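Local coordinates for cysteine desulfurase (Stenotrophomonas maltophilia, PDB 6WCI), which probably removes sulfur from L-cysteine to give L-alanine, using pyridoxal 5'-phosphate and handing the sulfur to a carrier, at residues G236-A241 / R260-A265; T139-H144 / T199-R204; D27-D32 / A310-Q315; L108-G113 / A301-L306; A179-E184 / R211-I216. All coordinates share one frame; numbering follows the deposited sequence.

Contact 1 (G236-A241 / R260-A265); sequences GCDFYA and REHLDA
A buried histidine-carboxylate pair is the striking feature here: NE2 of His262 donates to OD1 of Asp238 over 2.9 Å, and the N-H...O angle of 169° makes the bond almost straight. The carboxylate oxygen lies in the plane of the imidazole, yet the donor meets that oxygen from above the carboxylate, 38° out of its plane, and the carboxylate and ring planes are turned 48° apart. Phe239 adds an apolar flank. Its CZ rests 3.8 Å from CB of His262, and the two rings are near parallel but slid so far apart that they barely overlap, centroids 5.2 Å apart. Asp238 has further partners: Arg211 forms a salt bridge to OD1 and the backbone N of Thr217 a hydrogen bond to OD2, which probably favours the charged carboxylate. The contact ties helix 260-265 to the start of strand 239-243, with strand 216-220 next to it in the sheet, while Trp125 of helix 114-126 meets the His262 ring edge-to-face.

Contact 2 (T139-H144 / T199-R204); sequences TRMEHH and TVNPVR
Met141 reaches toward Asn201 and Thr199 with its sulfur and terminal methyl. From CB, the chain first takes the crowded position, CG lying between the backbone N and the carbonyl carbon (chi1 73°), and then runs extended as far as SD. The sulfur is the atom that meets the other segment most closely: ND2 of Asn201 lies 3.5 Å from SD, in a weak N-H...S hydrogen bond with an angle of 153°. Beyond SD the chain bends, and CE ends 4.4 Å from CG2 of Thr199, a loose apolar touch. The two side chains of Met141 and Asn201 arrive from opposite directions. ND2 also donates to the backbone O of Thr191, its stronger partner.

The turn that presents Met141 is bonded internally. OG1 of Thr139 accepts from the backbone N of Met141 at 3.1 Å and donates to OE2 of Glu142 at 2.6 Å, using the anti lone pair of that oxygen. Thr139 to Glu142 form a type I beta turn with an ST turn inside it, an arrangement that here leads the chain out of strand 135-139, one of the parallel strands of the large sheet of this class-V aminotransferase fold.

Contact 3 (D27-D32 / A310-Q315); sequences DRVRLD and ADYLQQ
The hydroxyl of Tyr312 donates to OD2 of Asp32 across only 2.6 Å, and this short bond is the centre of the contact. OD2 lies in the plane of the phenol ring, at its edge, and accepts through its anti lone pair, the one turned away from OD1. The carboxylate stands steeply to the ring, with 74° between their planes. Carbon atoms of Val29 and Asp32 also lie against the hydroxyl: CG1 of Val29 is 3.4 Å from OH of Tyr312, and CB of Asp32 3.3 Å from it.

A second shell fixes the acid. NH1 of Arg28, four residues before Asp32, forms a salt bridge to OD1 at 3.0 Å; the oxygen lies near the guanidinium plane, but the donor comes from well above the carboxylate, 62° out of plane. In Tyr312, CG lies anti to the backbone N (chi1 -174°), which carries the ring toward 27-32. Farther out, Gln59 of helix 58-70 touches both Asp32 and Tyr312, and Pro57 packs on the tyrosine. Each oxygen has its own donor, the phenol at OD2 and the arginine at OD1, and the arginine probably keeps Asp32 ionised and a strong acceptor for the buried phenol.

Contact 4 (L108-G113 / A301-L306); sequences LVLCSG and AGFIGL
With chi1 at -83° and chi2 at -74°, Phe303 projects its ring from the helix toward the strand, where Leu110, its CG anti to the carbonyl carbon at chi1 -54°, presents CB to one ring face. The two side chains slide past each other in opposite directions. CB of Leu110 stands over that face as a CH-pi contact, 3.9 Å from the centroid of the Phe303 ring though displaced toward its rim, and comes within 3.6 Å of CZ. CD2 of Leu110 lies on that same side, 3.8 Å from CE1 of Phe303 at the rim.

The rim has a different neighbour. The carbonyl O of Cys111 lies close to the ring plane, 3.0 Å from CZ of Phe303, where the slightly positive C-H edge of a phenyl group meets a carbonyl oxygen favourably, though the approach is tight. The side chain of Cys111 points the other way, onto Phe116 and Ala117 of helix 114-126.

One aromatic residue thus joins helix 300-316 to strand 108-111, an outermost strand of the large mixed sheet within this chain. Helix 81-101 supplies Arg94 against Leu110, and strand 254-258 pairs with 108-111 through Val109 and Cys111.

Contact 5 (A179-E184 / R211-I216); sequences AAMTPE and RKRGII
Met181 packs tightly between Ile215 and Arg213. Its CB touches CD1 of Ile215 at 3.6 Å, and CG lies 3.8 Å from the same methyl. A bend at chi3 (-60°) then swings the methyl CE of Met181 over one face of the Arg213 guanidinium, 3.6 Å from NE, while the two side chains cross at about a right angle. The backbone joins in as well: NH1 of Arg213 donates to the carbonyl O of Met181 at 3.0 Å, tilted from the carbonyl plane. Both segments are helix ends turning toward parallel strands of the sheet, as alternating beta-alpha units do. Helix 203-212 closes in a Schellman motif with Gly214 at C-prime, and Met181 centres an inverse gamma turn after helix 174-180.

Toward the surface the fit is looser. A water lies 2.6 Å from the carbonyl O of Arg213, with a weaker approach to the O of Thr182. Arg213, partly exposed, has its stronger partner in Glu209 of helix 203-212.

Contacts 1 to 4 are buried, whereas contact 5, its centre about 25 Å from the centre of the chain, is partly open, with a water between its backbones. Helix 300-316 serves both contacts 3 and 4, but along its length the chemistry changes: a phenylalanine packs on the sheet in contact 4, and a tyrosine meets the side-chain carboxylate of Asp32, near the start of the modelled chain, in contact 3. Residues just before and just after helix 203-212 serve contacts 2 and 5. Arg211 of contact 5 reaches contact 1, and contacts 1 and 4 touch through Leu263 on Val109. Contacts 2 and 4 both reach the second subunit.

Contact 1 (G236-A241 / R260-A265)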
# COMPACT_ATOMS: atom_id res chain seq x y z
N GLY B 236 -26.57 2.14 -5.88
CA GLY B 236 -27.21 0.87 -5.58
C GLY B 236 -26.38 -0.33 -5.95
O GLY B 236 -26.94 -1.40 -6.22
N CYS B 237 -25.06 -0.19 -6.00
CA CYS B 237 -24.18 -1.31 -6.27
C CYS B 237 -23.83 -2.02 -4.97
O CYS B 237 -24.12 -1.54 -3.88
CB CYS B 237 -22.91 -0.83 -6.99
SG CYS B 237 -21.94 0.44 -6.08
N ASP B 238 -23.20 -3.20 -5.09
CA ASP B 238 -22.74 -3.93 -3.91
C ASP B 238 -21.32 -3.54 -3.47
O ASP B 238 -21.00 -3.65 -2.28
CB ASP B 238 -22.78 -5.44 -4.17
CG ASP B 238 -24.18 -5.93 -4.47
OD1 ASP B 238 -24.98 -6.05 -3.52
OD2 ASP B 238 -24.48 -6.14 -5.67
N PHE B 239 -20.48 -3.12 -4.41
CA PHE B 239 -19.07 -2.80 -4.15
C PHE B 239 -18.64 -1.72 -5.13
O PHE B 239 -18.92 -1.85 -6.32
CB PHE B 239 -18.15 -4.00 -4.37
CG PHE B 239 -18.42 -5.18 -3.49
CD1 PHE B 239 -17.83 -5.28 -2.24
CD2 PHE B 239 -19.23 -6.21 -3.93
CE1 PHE B 239 -18.07 -6.39 -1.43
CE2 PHE B 239 -19.48 -7.31 -3.13
CZ PHE B 239 -18.89 -7.40 -1.87
N TYR B 240 -17.89 -0.72 -4.66
CA TYR B 240 -17.40 0.37 -5.49
C TYR B 240 -15.95 0.68 -5.11
O TYR B 240 -15.65 0.90 -3.94
CB TYR B 240 -18.29 1.61 -5.32
CG TYR B 240 -18.10 2.71 -6.35
CD1 TYR B 240 -17.09 3.65 -6.21
CD2 TYR B 240 -18.95 2.82 -7.44
CE1 TYR B 240 -16.93 4.68 -7.16
CE2 TYR B 240 -18.81 3.84 -8.37
CZ TYR B 240 -17.80 4.76 -8.23
OH TYR B 240 -17.67 5.76 -9.18
N ALA B 241 -15.06 0.67 -6.11
CA ALA B 241 -13.62 0.79 -5.90
C ALA B 241 -13.08 2.08 -6.54
O ALA B 241 -13.40 2.39 -7.68
CB ALA B 241 -12.89 -0.41 -6.51
N ARG B 260 -23.01 -2.78 3.94
CA ARG B 260 -22.61 -3.26 5.26
C ARG B 260 -22.82 -4.76 5.40
O ARG B 260 -22.01 -5.46 6.03
CB ARG B 260 -23.39 -2.52 6.35
CG ARG B 260 -22.98 -2.91 7.78
CD ARG B 260 -21.64 -2.29 8.07
NE ARG B 260 -20.97 -2.81 9.26
CZ ARG B 260 -19.76 -2.42 9.63
NH1 ARG B 260 -19.12 -1.51 8.91
NH2 ARG B 260 -19.20 -2.94 10.71
N GLU B 261 -23.91 -5.28 4.82
CA GLU B 261 -24.21 -6.71 4.92
C GLU B 261 -23.09 -7.57 4.34
O GLU B 261 -22.83 -8.67 4.83
CB GLU B 261 -25.54 -7.04 4.23
CG GLU B 261 -25.51 -6.82 2.73
CD GLU B 261 -26.76 -7.31 2.02
OE1 GLU B 261 -27.37 -8.29 2.49
OE2 GLU B 261 -27.12 -6.70 0.99
N HIS B 262 -22.42 -7.09 3.28
CA HIS B 262 -21.32 -7.85 2.70
C HIS B 262 -20.09 -7.77 3.58
O HIS B 262 -19.41 -8.79 3.80
CB HIS B 262 -21.01 -7.34 1.30
CG HIS B 262 -22.16 -7.48 0.34
ND1 HIS B 262 -23.11 -8.46 0.47
CD2 HIS B 262 -22.51 -6.75 -0.75
CE1 HIS B 262 -24.00 -8.34 -0.50
NE2 HIS B 262 -23.66 -7.32 -1.25
N LEU B 263 -19.76 -6.59 4.09
CA LEU B 263 -18.56 -6.47 4.91
C LEU B 263 -18.66 -7.35 6.15
O LEU B 263 -17.66 -7.91 6.61
CB LEU B 263 -18.32 -5.01 5.30
CG LEU B 263 -17.91 -4.03 4.20
CD1 LEU B 263 -18.03 -2.61 4.72
CD2 LEU B 263 -16.49 -4.31 3.73
N ASP B 264 -19.87 -7.49 6.71
CA ASP B 264 -20.00 -8.32 7.90
C ASP B 264 -19.88 -9.80 7.56
O ASP B 264 -19.25 -10.56 8.30
CB ASP B 264 -21.33 -8.03 8.61
CG ASP B 264 -21.36 -6.64 9.24
OD1 ASP B 264 -20.28 -6.04 9.44
OD2 ASP B 264 -22.47 -6.16 9.55
N ALA B 265 -20.46 -10.24 6.43
CA ALA B 265 -20.45 -11.65 6.08
C ALA B 265 -19.11 -12.12 5.52
O ALA B 265 -18.79 -13.31 5.65
CB ALA B 265 -21.57 -11.95 5.07

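Contact 2 (T139-H144 / T199-R204)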
# COMPACT_ATOMS: atom_id res chain seq x y z
N THR B 139 -17.53 -6.79 -18.46
CA THR B 139 -17.75 -6.06 -19.71
C THR B 139 -16.47 -6.03 -20.55
O THR B 139 -15.35 -6.09 -20.04
CB THR B 139 -18.21 -4.62 -19.47
OG1 THR B 139 -17.08 -3.74 -19.46
CG2 THR B 139 -18.97 -4.49 -18.18
N ARG B 140 -16.67 -5.91 -21.87
CA ARG B 140 -15.59 -5.83 -22.84
C ARG B 140 -14.63 -4.67 -22.56
O ARG B 140 -13.46 -4.74 -22.98
CB ARG B 140 -16.20 -5.69 -24.24
CG ARG B 140 -15.23 -5.43 -25.37
CD ARG B 140 -14.26 -6.58 -25.54
NE ARG B 140 -14.93 -7.83 -25.85
CZ ARG B 140 -14.29 -8.94 -26.19
NH1 ARG B 140 -12.97 -8.94 -26.27
NH2 ARG B 140 -14.97 -10.05 -26.45
N MET B 141 -15.07 -3.63 -21.87
CA MET B 141 -14.29 -2.41 -21.72
C MET B 141 -13.59 -2.31 -20.37
O MET B 141 -13.00 -1.26 -20.07
CB MET B 141 -15.17 -1.18 -21.93
CG MET B 141 -16.13 -0.89 -20.78
SD MET B 141 -17.04 0.66 -21.01
CE MET B 141 -17.88 0.37 -22.57
N GLU B 142 -13.64 -3.36 -19.55
CA GLU B 142 -13.04 -3.33 -18.22
C GLU B 142 -11.53 -3.20 -18.29
O GLU B 142 -10.88 -3.66 -19.24
CB GLU B 142 -13.39 -4.60 -17.43
CG GLU B 142 -14.86 -4.71 -17.08
CD GLU B 142 -15.39 -3.41 -16.49
OE1 GLU B 142 -14.90 -3.00 -15.41
OE2 GLU B 142 -16.28 -2.79 -17.12
N HIS B 143 -10.97 -2.56 -17.27
CA HIS B 143 -9.54 -2.50 -17.09
C HIS B 143 -9.08 -3.82 -16.49
O HIS B 143 -9.86 -4.53 -15.85
CB HIS B 143 -9.23 -1.30 -16.19
CG HIS B 143 -7.78 -1.08 -15.88
ND1 HIS B 143 -7.14 -1.74 -14.85
CD2 HIS B 143 -6.88 -0.19 -16.38
CE1 HIS B 143 -5.89 -1.31 -14.77
NE2 HIS B 143 -5.71 -0.37 -15.68
N HIS B 144 -7.82 -4.18 -16.73
CA HIS B 144 -7.28 -5.42 -16.17
C HIS B 144 -7.55 -5.55 -14.69
O HIS B 144 -7.73 -6.66 -14.19
CB HIS B 144 -5.78 -5.50 -16.43
CG HIS B 144 -5.44 -5.68 -17.88
ND1 HIS B 144 -4.17 -5.52 -18.37
CD2 HIS B 144 -6.22 -6.05 -18.93
CE1 HIS B 144 -4.17 -5.75 -19.67
NE2 HIS B 144 -5.40 -6.07 -20.04
N THR B 199 -16.12 6.37 -21.89
CA THR B 199 -17.56 6.16 -21.76
C THR B 199 -17.99 6.21 -20.30
O THR B 199 -17.32 5.68 -19.42
CB THR B 199 -17.94 4.81 -22.37
OG1 THR B 199 -17.69 4.81 -23.78
CG2 THR B 199 -19.41 4.51 -22.14
N VAL B 200 -19.10 6.89 -20.05
CA VAL B 200 -19.76 6.87 -18.75
C VAL B 200 -20.90 5.87 -18.83
O VAL B 200 -21.84 6.05 -19.63
CB VAL B 200 -20.27 8.26 -18.35
CG1 VAL B 200 -21.01 8.17 -17.02
CG2 VAL B 200 -19.11 9.28 -18.28
N ASN B 201 -20.83 4.81 -18.01
CA ASN B 201 -21.89 3.81 -18.10
C ASN B 201 -23.03 4.16 -17.15
O ASN B 201 -22.82 4.75 -16.09
CB ASN B 201 -21.34 2.43 -17.76
CG ASN B 201 -20.51 1.84 -18.88
OD1 ASN B 201 -20.73 2.15 -20.07
ND2 ASN B 201 -19.55 0.99 -18.53
N PRO B 202 -24.27 3.81 -17.50
CA PRO B 202 -25.39 4.02 -16.57
C PRO B 202 -25.38 3.01 -15.43
O PRO B 202 -26.20 2.09 -15.39
CB PRO B 202 -26.63 3.86 -17.46
CG PRO B 202 -26.17 3.00 -18.60
CD PRO B 202 -24.72 3.32 -18.82
N VAL B 203 -24.45 3.18 -14.49
CA VAL B 203 -24.29 2.17 -13.45
C VAL B 203 -25.55 2.05 -12.60
O VAL B 203 -25.89 0.96 -12.14
CB VAL B 203 -23.03 2.46 -12.61
CG1 VAL B 203 -21.78 2.27 -13.45
CG2 VAL B 203 -23.07 3.87 -12.05
N ARG B 204 -26.26 3.16 -12.38
CA ARG B 204 -27.47 3.11 -11.57
C ARG B 204 -28.52 2.20 -12.20
O ARG B 204 -29.05 1.29 -11.54
CB ARG B 204 -28.02 4.52 -11.38
CG ARG B 204 -29.13 4.64 -10.35
CD ARG B 204 -29.81 6.00 -10.51
NE ARG B 204 -29.86 6.74 -9.25
CZ ARG B 204 -30.95 6.89 -8.51
NH1 ARG B 204 -32.10 6.35 -8.90
NH2 ARG B 204 -30.89 7.57 -7.38

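Contact 3 (D27-D32 / A310-Q315)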
# COMPACT_ATOMS: atom_id res chain seq x y z
N ASP B 27 -8.18 29.68 -13.77
CA ASP B 27 -6.78 30.09 -13.84
C ASP B 27 -6.12 30.04 -12.47
O ASP B 27 -4.97 29.61 -12.34
CB ASP B 27 -6.69 31.50 -14.43
CG ASP B 27 -7.15 31.55 -15.86
OD1 ASP B 27 -6.55 30.84 -16.70
OD2 ASP B 27 -8.13 32.28 -16.16
N ARG B 28 -6.84 30.48 -11.44
CA ARG B 28 -6.30 30.42 -10.09
C ARG B 28 -6.21 28.98 -9.60
O ARG B 28 -5.29 28.65 -8.84
CB ARG B 28 -7.15 31.26 -9.15
CG ARG B 28 -6.84 31.08 -7.67
CD ARG B 28 -5.51 31.72 -7.29
NE ARG B 28 -5.15 31.39 -5.92
CZ ARG B 28 -4.60 30.24 -5.56
NH1 ARG B 28 -4.35 29.32 -6.47
NH2 ARG B 28 -4.31 30.02 -4.28
N VAL B 29 -7.13 28.11 -10.04
CA VAL B 29 -7.08 26.70 -9.62
C VAL B 29 -5.83 26.02 -10.15
O VAL B 29 -5.13 25.31 -9.41
CB VAL B 29 -8.36 25.96 -10.06
CG1 VAL B 29 -8.26 24.47 -9.72
CG2 VAL B 29 -9.60 26.57 -9.42
N ARG B 30 -5.51 26.23 -11.43
CA ARG B 30 -4.32 25.64 -12.03
C ARG B 30 -3.03 26.06 -11.32
O ARG B 30 -2.05 25.31 -11.33
CB ARG B 30 -4.25 26.02 -13.52
CG ARG B 30 -2.89 25.76 -14.20
CD ARG B 30 -2.87 26.13 -15.69
NE ARG B 30 -1.56 25.86 -16.26
CZ ARG B 30 -1.22 24.76 -16.91
NH1 ARG B 30 -2.10 23.78 -17.13
NH2 ARG B 30 0.02 24.65 -17.38
N LEU B 31 -3.00 27.26 -10.73
CA LEU B 31 -1.78 27.68 -10.04
C LEU B 31 -1.53 26.89 -8.77
O LEU B 31 -0.41 26.95 -8.23
CB LEU B 31 -1.84 29.17 -9.71
CG LEU B 31 -2.01 30.12 -10.90
CD1 LEU B 31 -2.00 31.57 -10.42
CD2 LEU B 31 -0.94 29.89 -11.95
N ASP B 32 -2.52 26.15 -8.28
CA ASP B 32 -2.32 25.30 -7.11
C ASP B 32 -1.43 24.10 -7.40
O ASP B 32 -1.01 23.43 -6.46
CB ASP B 32 -3.66 24.78 -6.59
CG ASP B 32 -4.38 25.81 -5.76
OD1 ASP B 32 -3.71 26.67 -5.18
OD2 ASP B 32 -5.63 25.74 -5.70
N ALA B 310 -9.53 14.82 -1.38
CA ALA B 310 -10.99 14.75 -1.38
C ALA B 310 -11.60 16.09 -1.00
O ALA B 310 -12.56 16.55 -1.63
CB ALA B 310 -11.45 13.64 -0.43
N ASP B 311 -11.05 16.73 0.03
CA ASP B 311 -11.59 18.03 0.45
C ASP B 311 -11.34 19.09 -0.62
O ASP B 311 -12.18 19.97 -0.83
CB ASP B 311 -10.97 18.44 1.78
CG ASP B 311 -11.50 19.78 2.26
OD1 ASP B 311 -12.70 19.86 2.59
OD2 ASP B 311 -10.71 20.75 2.29
N TYR B 312 -10.21 19.01 -1.31
CA TYR B 312 -9.93 19.97 -2.38
C TYR B 312 -10.96 19.85 -3.49
O TYR B 312 -11.47 20.86 -3.99
CB TYR B 312 -8.52 19.75 -2.92
CG TYR B 312 -8.05 20.78 -3.93
CD1 TYR B 312 -7.36 21.92 -3.53
CD2 TYR B 312 -8.29 20.60 -5.29
CE1 TYR B 312 -6.92 22.87 -4.47
CE2 TYR B 312 -7.86 21.55 -6.23
CZ TYR B 312 -7.18 22.67 -5.81
OH TYR B 312 -6.76 23.59 -6.75
N LEU B 313 -11.31 18.62 -3.88
CA LEU B 313 -12.29 18.42 -4.95
C LEU B 313 -13.70 18.77 -4.49
O LEU B 313 -14.49 19.32 -5.27
CB LEU B 313 -12.23 16.98 -5.45
CG LEU B 313 -10.95 16.61 -6.22
CD1 LEU B 313 -10.89 15.13 -6.53
CD2 LEU B 313 -10.88 17.43 -7.50
N GLN B 314 -14.05 18.46 -3.25
CA GLN B 314 -15.34 18.89 -2.75
C GLN B 314 -15.42 20.42 -2.68
O GLN B 314 -16.48 21.00 -2.93
CB GLN B 314 -15.63 18.27 -1.38
CG GLN B 314 -16.09 16.82 -1.47
CD GLN B 314 -16.46 16.22 -0.12
OE1 GLN B 314 -17.64 16.12 0.23
NE2 GLN B 314 -15.44 15.82 0.66
N GLN B 315 -14.30 21.08 -2.35
CA GLN B 315 -14.29 22.54 -2.30
C GLN B 315 -14.51 23.16 -3.67
O GLN B 315 -15.25 24.14 -3.82
CB GLN B 315 -12.98 23.05 -1.70
CG GLN B 315 -12.85 22.86 -0.19
CD GLN B 315 -13.91 23.63 0.57
OE1 GLN B 315 -14.79 23.03 1.19
NE2 GLN B 315 -13.82 24.96 0.54

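Contact 4 (L108-G113 / A301-L306)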
# COMPACT_ATOMS: atom_id res chain seq x y z
N LEU B 108 -16.27 2.04 4.51
CA LEU B 108 -15.25 2.42 3.54
C LEU B 108 -13.92 1.83 3.98
O LEU B 108 -13.35 2.24 5.01
CB LEU B 108 -15.17 3.94 3.42
CG LEU B 108 -14.37 4.53 2.27
CD1 LEU B 108 -14.99 4.14 0.92
CD2 LEU B 108 -14.31 6.04 2.42
N VAL B 109 -13.42 0.88 3.21
CA VAL B 109 -12.15 0.21 3.49
C VAL B 109 -11.05 0.92 2.72
O VAL B 109 -11.14 1.06 1.50
CB VAL B 109 -12.23 -1.28 3.11
CG1 VAL B 109 -10.90 -1.97 3.42
CG2 VAL B 109 -13.39 -1.96 3.84
N LEU B 110 -10.01 1.36 3.43
CA LEU B 110 -8.88 2.05 2.82
C LEU B 110 -7.82 1.03 2.42
O LEU B 110 -7.50 0.13 3.20
CB LEU B 110 -8.30 3.09 3.79
CG LEU B 110 -9.28 4.11 4.37
CD1 LEU B 110 -8.63 5.01 5.40
CD2 LEU B 110 -9.89 4.96 3.24
N CYS B 111 -7.28 1.16 1.20
CA CYS B 111 -6.30 0.22 0.69
C CYS B 111 -5.40 0.94 -0.32
O CYS B 111 -5.47 2.15 -0.49
CB CYS B 111 -7.01 -1.00 0.10
SG CYS B 111 -8.21 -0.56 -1.17
N SER B 112 -4.53 0.18 -0.99
CA SER B 112 -3.43 0.77 -1.75
C SER B 112 -3.81 1.17 -3.17
O SER B 112 -2.94 1.62 -3.92
CB SER B 112 -2.25 -0.20 -1.80
OG SER B 112 -2.62 -1.41 -2.43
N GLY B 113 -5.07 1.02 -3.55
CA GLY B 113 -5.53 1.38 -4.89
C GLY B 113 -6.75 0.57 -5.28
O GLY B 113 -7.21 -0.32 -4.56
N ALA B 301 0.69 8.46 5.72
CA ALA B 301 0.97 9.71 5.03
C ALA B 301 0.14 9.82 3.77
O ALA B 301 -0.49 10.86 3.51
CB ALA B 301 2.45 9.82 4.70
N GLY B 302 0.11 8.75 2.98
CA GLY B 302 -0.67 8.76 1.76
C GLY B 302 -2.14 9.06 2.00
O GLY B 302 -2.75 9.85 1.28
N PHE B 303 -2.73 8.45 3.04
CA PHE B 303 -4.15 8.69 3.26
C PHE B 303 -4.43 10.05 3.87
O PHE B 303 -5.48 10.64 3.59
CB PHE B 303 -4.75 7.55 4.09
CG PHE B 303 -5.11 6.37 3.25
CD1 PHE B 303 -6.22 6.42 2.43
CD2 PHE B 303 -4.28 5.26 3.19
CE1 PHE B 303 -6.54 5.36 1.60
CE2 PHE B 303 -4.59 4.22 2.36
CZ PHE B 303 -5.73 4.26 1.57
N ILE B 304 -3.53 10.59 4.69
CA ILE B 304 -3.68 11.98 5.11
C ILE B 304 -3.71 12.91 3.89
O ILE B 304 -4.54 13.82 3.81
CB ILE B 304 -2.57 12.37 6.08
CG1 ILE B 304 -2.80 11.68 7.43
CG2 ILE B 304 -2.49 13.90 6.26
CD1 ILE B 304 -1.69 11.99 8.40
N GLY B 305 -2.82 12.67 2.92
CA GLY B 305 -2.85 13.46 1.70
C GLY B 305 -4.10 13.20 0.87
O GLY B 305 -4.62 14.12 0.23
N LEU B 306 -4.59 11.95 0.85
CA LEU B 306 -5.79 11.66 0.07
C LEU B 306 -7.00 12.37 0.66
O LEU B 306 -7.85 12.87 -0.08
CB LEU B 306 -6.04 10.15 -0.02
CG LEU B 306 -7.27 9.77 -0.87
CD1 LEU B 306 -7.12 10.29 -2.32
CD2 LEU B 306 -7.63 8.28 -0.87

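Contact 5 (A179-E184 / R211-I216)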
# COMPACT_ATOMS: atom_id res chain seq x y z
N ALA B 179 -29.78 -9.68 -21.90
CA ALA B 179 -29.82 -11.05 -22.40
C ALA B 179 -28.74 -11.91 -21.76
O ALA B 179 -28.91 -13.12 -21.61
CB ALA B 179 -29.68 -11.05 -23.92
N ALA B 180 -27.62 -11.29 -21.35
CA ALA B 180 -26.50 -12.01 -20.76
C ALA B 180 -26.69 -12.28 -19.27
O ALA B 180 -25.99 -13.14 -18.72
CB ALA B 180 -25.20 -11.23 -20.96
N MET B 181 -27.61 -11.57 -18.61
CA MET B 181 -27.80 -11.70 -17.16
C MET B 181 -28.83 -12.79 -16.86
O MET B 181 -29.96 -12.55 -16.44
CB MET B 181 -28.22 -10.36 -16.57
CG MET B 181 -27.14 -9.31 -16.55
SD MET B 181 -27.65 -7.84 -15.63
CE MET B 181 -29.08 -7.35 -16.57
N THR B 182 -28.40 -14.03 -17.08
CA THR B 182 -29.22 -15.22 -16.83
C THR B 182 -29.06 -15.67 -15.39
O THR B 182 -28.18 -15.20 -14.68
CB THR B 182 -28.82 -16.32 -17.81
OG1 THR B 182 -27.40 -16.53 -17.72
CG2 THR B 182 -29.20 -15.93 -19.24
N PRO B 183 -29.90 -16.60 -14.92
CA PRO B 183 -29.83 -16.99 -13.50
C PRO B 183 -28.48 -17.55 -13.06
O PRO B 183 -28.19 -17.49 -11.86
CB PRO B 183 -30.93 -18.05 -13.37
CG PRO B 183 -31.93 -17.64 -14.40
CD PRO B 183 -31.13 -17.12 -15.56
N GLU B 184 -27.67 -18.09 -13.96
CA GLU B 184 -26.39 -18.65 -13.54
C GLU B 184 -25.33 -17.58 -13.28
O GLU B 184 -24.27 -17.89 -12.71
CB GLU B 184 -25.87 -19.65 -14.57
CG GLU B 184 -25.74 -19.10 -15.97
CD GLU B 184 -26.99 -19.31 -16.80
OE1 GLU B 184 -28.04 -19.71 -16.25
OE2 GLU B 184 -26.91 -19.06 -18.02
N ARG B 211 -29.45 -6.20 -9.42
CA ARG B 211 -30.03 -6.56 -8.13
C ARG B 211 -31.36 -7.28 -8.30
O ARG B 211 -31.72 -8.13 -7.49
CB ARG B 211 -30.20 -5.32 -7.25
CG ARG B 211 -30.57 -5.65 -5.80
CD ARG B 211 -30.39 -4.45 -4.88
NE ARG B 211 -29.07 -3.83 -5.06
CZ ARG B 211 -27.95 -4.31 -4.54
NH1 ARG B 211 -27.97 -5.40 -3.79
NH2 ARG B 211 -26.79 -3.68 -4.77
N LYS B 212 -32.11 -6.94 -9.35
CA LYS B 212 -33.38 -7.61 -9.58
C LYS B 212 -33.17 -9.08 -9.92
O LYS B 212 -34.06 -9.91 -9.66
CB LYS B 212 -34.14 -6.88 -10.69
CG LYS B 212 -35.65 -7.02 -10.60
CD LYS B 212 -36.37 -5.97 -11.45
CE LYS B 212 -36.64 -6.47 -12.87
NZ LYS B 212 -37.61 -5.60 -13.59
N ARG B 213 -32.02 -9.43 -10.50
CA ARG B 213 -31.72 -10.80 -10.88
C ARG B 213 -30.79 -11.50 -9.89
O ARG B 213 -30.27 -12.58 -10.20
CB ARG B 213 -31.11 -10.82 -12.28
CG ARG B 213 -31.81 -9.88 -13.24
CD ARG B 213 -31.37 -10.10 -14.66
NE ARG B 213 -31.99 -9.15 -15.56
CZ ARG B 213 -32.31 -9.42 -16.82
NH1 ARG B 213 -32.08 -10.62 -17.33
NH2 ARG B 213 -32.88 -8.48 -17.57
N GLY B 214 -30.59 -10.93 -8.71
CA GLY B 214 -29.67 -11.53 -7.76
C GLY B 214 -28.23 -11.56 -8.22
O GLY B 214 -27.52 -12.54 -7.97
N ILE B 215 -27.78 -10.51 -8.89
CA ILE B 215 -26.43 -10.45 -9.44
C ILE B 215 -25.64 -9.39 -8.69
O ILE B 215 -26.01 -8.20 -8.69
CB ILE B 215 -26.44 -10.19 -10.95
CG1 ILE B 215 -27.11 -11.36 -11.68
CG2 ILE B 215 -25.03 -9.95 -11.46
CD1 ILE B 215 -27.30 -11.13 -13.17
N ILE B 216 -24.55 -9.80 -8.05
CA ILE B 216 -23.68 -8.87 -7.35
C ILE B 216 -22.96 -7.98 -8.35
O ILE B 216 -22.47 -8.44 -9.39
CB ILE B 216 -22.67 -9.63 -6.47
CG1 ILE B 216 -23.38 -10.40 -5.35
CG2 ILE B 216 -21.61 -8.66 -5.93
CD1 ILE B 216 -24.26 -9.53 -4.45
O HOH W 1 -29.71 -13.76 -12.44